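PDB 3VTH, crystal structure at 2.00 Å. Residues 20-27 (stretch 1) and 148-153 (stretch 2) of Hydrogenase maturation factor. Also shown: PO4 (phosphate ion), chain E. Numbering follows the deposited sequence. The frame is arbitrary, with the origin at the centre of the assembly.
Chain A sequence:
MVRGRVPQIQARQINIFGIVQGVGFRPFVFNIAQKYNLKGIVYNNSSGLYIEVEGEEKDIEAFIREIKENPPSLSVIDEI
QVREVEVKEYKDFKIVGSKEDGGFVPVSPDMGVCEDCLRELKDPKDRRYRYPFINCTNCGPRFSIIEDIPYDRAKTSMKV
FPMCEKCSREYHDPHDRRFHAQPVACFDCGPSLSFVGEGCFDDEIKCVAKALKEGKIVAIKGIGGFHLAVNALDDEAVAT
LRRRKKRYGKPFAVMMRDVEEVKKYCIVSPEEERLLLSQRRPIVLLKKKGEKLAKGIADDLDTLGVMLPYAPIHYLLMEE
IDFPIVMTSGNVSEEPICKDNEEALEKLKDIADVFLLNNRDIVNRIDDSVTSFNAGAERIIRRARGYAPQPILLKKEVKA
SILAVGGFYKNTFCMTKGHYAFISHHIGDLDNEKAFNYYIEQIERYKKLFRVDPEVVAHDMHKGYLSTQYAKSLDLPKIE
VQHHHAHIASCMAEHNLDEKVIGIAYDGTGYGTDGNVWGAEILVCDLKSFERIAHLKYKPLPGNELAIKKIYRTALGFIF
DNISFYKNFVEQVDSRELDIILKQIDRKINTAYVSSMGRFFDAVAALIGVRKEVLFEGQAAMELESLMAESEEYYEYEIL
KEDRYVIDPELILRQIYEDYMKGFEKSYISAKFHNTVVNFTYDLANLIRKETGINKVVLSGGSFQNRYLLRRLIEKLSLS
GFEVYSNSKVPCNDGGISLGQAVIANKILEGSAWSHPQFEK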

# COMPACT_ATOMS: atom_id res chain seq x y z
N VAL A 20 -11.64 13.81 10.42
CA VAL A 20 -11.98 15.14 10.91
C VAL A 20 -11.43 15.38 12.32
O VAL A 20 -11.77 16.38 12.96
CB VAL A 20 -13.51 15.37 10.85
CG1 VAL A 20 -14.02 15.30 9.40
CG2 VAL A 20 -14.26 14.34 11.73
N GLN A 21 -10.60 14.45 12.81
CA GLN A 21 -9.96 14.59 14.13
C GLN A 21 -8.46 14.47 13.94
O GLN A 21 -8.01 13.79 13.00
CB GLN A 21 -10.42 13.50 15.11
CG GLN A 21 -11.93 13.47 15.35
CD GLN A 21 -12.34 12.43 16.36
OE1 GLN A 21 -11.52 11.60 16.79
NE2 GLN A 21 -13.62 12.44 16.74
N GLY A 22 -7.70 15.15 14.80
CA GLY A 22 -6.25 15.23 14.65
C GLY A 22 -5.78 16.06 13.48
O GLY A 22 -4.66 15.87 12.96
N VAL A 23 -6.62 17.00 13.06
CA VAL A 23 -6.34 17.81 11.88
C VAL A 23 -6.40 19.29 12.25
O VAL A 23 -6.31 20.17 11.39
CB VAL A 23 -7.30 17.47 10.68
CG1 VAL A 23 -7.24 15.98 10.35
CG2 VAL A 23 -8.77 17.86 10.99
N GLY A 24 -6.54 19.58 13.54
CA GLY A 24 -6.73 20.96 13.99
C GLY A 24 -8.11 21.51 13.64
O GLY A 24 -8.28 22.73 13.46
N PHE A 25 -9.10 20.63 13.58
CA PHE A 25 -10.47 21.07 13.32
C PHE A 25 -11.08 21.88 14.48
O PHE A 25 -11.81 22.83 14.25
CB PHE A 25 -11.36 19.90 12.94
CG PHE A 25 -12.17 20.12 11.69
CD1 PHE A 25 -12.25 19.12 10.71
CD2 PHE A 25 -12.87 21.32 11.48
CE1 PHE A 25 -13.01 19.30 9.55
CE2 PHE A 25 -13.64 21.52 10.32
CZ PHE A 25 -13.71 20.51 9.35
N ARG A 26 -10.78 21.49 15.71
CA ARG A 26 -11.28 22.24 16.87
C ARG A 26 -10.75 23.67 16.91
O ARG A 26 -11.56 24.60 16.96
CB ARG A 26 -11.08 21.47 18.19
CG ARG A 26 -12.04 20.27 18.31
CD ARG A 26 -11.67 19.36 19.46
NE ARG A 26 -10.43 18.61 19.19
CZ ARG A 26 -9.85 17.77 20.05
NH1 ARG A 26 -10.39 17.55 21.25
NH2 ARG A 26 -8.73 17.13 19.69
N PRO A 27 -9.41 23.88 16.83
CA PRO A 27 -8.94 25.27 16.79
C PRO A 27 -9.42 26.07 15.56
O PRO A 27 -9.72 27.25 15.70
CB PRO A 27 -7.41 25.15 16.80
CG PRO A 27 -7.11 23.72 16.48
CD PRO A 27 -8.29 22.93 16.99
N ASP A 148 -6.80 5.07 20.80
CA ASP A 148 -8.25 5.07 20.93
C ASP A 148 -8.75 6.42 20.46
O ASP A 148 -7.95 7.36 20.32
CB ASP A 148 -8.63 4.87 22.41
CG ASP A 148 -10.07 4.37 22.62
OD1 ASP A 148 -10.76 4.01 21.64
OD2 ASP A 148 -10.51 4.34 23.78
N ILE A 149 -10.06 6.51 20.22
CA ILE A 149 -10.71 7.76 19.84
C ILE A 149 -11.77 8.03 20.90
O ILE A 149 -12.06 7.12 21.68
CB ILE A 149 -11.33 7.68 18.41
CG1 ILE A 149 -12.36 6.54 18.28
CG2 ILE A 149 -10.22 7.52 17.39
CD1 ILE A 149 -13.76 6.88 18.82
N PRO A 150 -12.35 9.26 20.95
CA PRO A 150 -12.08 10.46 20.18
C PRO A 150 -10.64 10.91 20.35
O PRO A 150 -10.09 10.81 21.47
CB PRO A 150 -13.02 11.50 20.79
CG PRO A 150 -14.09 10.75 21.44
CD PRO A 150 -13.47 9.45 21.89
N TYR A 151 -10.03 11.37 19.26
CA TYR A 151 -8.64 11.81 19.28
C TYR A 151 -8.44 12.94 20.30
O TYR A 151 -9.17 13.92 20.31
CB TYR A 151 -8.21 12.27 17.88
CG TYR A 151 -6.83 12.89 17.80
CD1 TYR A 151 -6.67 14.27 17.81
CD2 TYR A 151 -5.69 12.09 17.69
CE1 TYR A 151 -5.40 14.86 17.72
CE2 TYR A 151 -4.41 12.66 17.59
CZ TYR A 151 -4.28 14.05 17.60
OH TYR A 151 -3.04 14.62 17.50
N ASP A 152 -7.47 12.73 21.20
CA ASP A 152 -7.02 13.72 22.16
C ASP A 152 -5.64 13.26 22.61
O ASP A 152 -5.33 12.09 22.52
CB ASP A 152 -7.94 13.75 23.39
CG ASP A 152 -9.11 14.70 23.23
OD1 ASP A 152 -8.91 15.85 22.78
OD2 ASP A 152 -10.24 14.29 23.55
N ARG A 153 -4.83 14.18 23.13
CA ARG A 153 -3.48 13.83 23.61
C ARG A 153 -3.48 12.64 24.57
O ARG A 153 -2.60 11.78 24.49
CB ARG A 153 -2.84 15.05 24.31
CG ARG A 153 -1.31 14.93 24.54
CD ARG A 153 -0.89 16.09 25.45
NE ARG A 153 0.55 16.21 25.67
CZ ARG A 153 1.36 16.98 24.96
NH1 ARG A 153 0.90 17.68 23.91
NH2 ARG A 153 2.65 17.06 25.27
P PO4 E . -8.38 18.15 16.17
O1 PO4 E . -6.89 18.29 16.00
O2 PO4 E . -9.07 18.11 14.83
O3 PO4 E . -8.66 16.86 16.88
O4 PO4 E . -8.92 19.33 16.97

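Y151 covers more surface in this contact than any other residue, followed by Q21 and R26. The two stretches lie far apart in sequence, and the nearest pair of CA atoms across the stretches is Q21 CA and Y151 CA, 6.0 Å apart.

Q21 points its CA-to-CB bond toward stretch 2. Its side chain runs out with chi1 m and chi2 t, which carries the amide to the backbone at Y151. There Y151 N donates a hydrogen bond to Q21 OE1 at 2.9 Å. The N-H...O angle is 177°, so the bond is almost straight. The same oxygen lies 3.6 Å from P150 CA, just after the cis peptide bond that precedes P150. Q21 NE2 is hydrogen-bonded elsewhere in the structure.

The Y151 ring lies against G22. G22 CA sits over one face of the ring, 3.6 Å from its centroid and 29° off the normal, as a CH-pi contact. The fit is close: G22 CA is 3.2 Å from Y151 CE1. A CB on residue 22 would point sideways and lie only 3.4 Å from that same Y151 CE1. The positive phi of 70° also favours glycine here.

R26 links stretch 2 to the phosphate. R26 NH1 forms a salt bridge with D152 OD1 at 2.7 Å, with a well-directed hydrogen bond. R26 NH2 adds a weak hydrogen bond to D152 OD1 at 3.3 Å, bent to 131°. The D152 CA-to-CB bond points sideways, but the end of its side chain comes nearer and meets the guanidinium edge. On the phosphate side, R26 NE and R26 NH2 donate to PO4 O4 and PO4 O3, each at 2.8 Å. G22 N also donates to PO4 O3, at 2.9 Å. This oxygen lies at the edge of the Y151 ring, 3.4 Å from Y151 CD1. The ion probably comes from the crystallisation liquor.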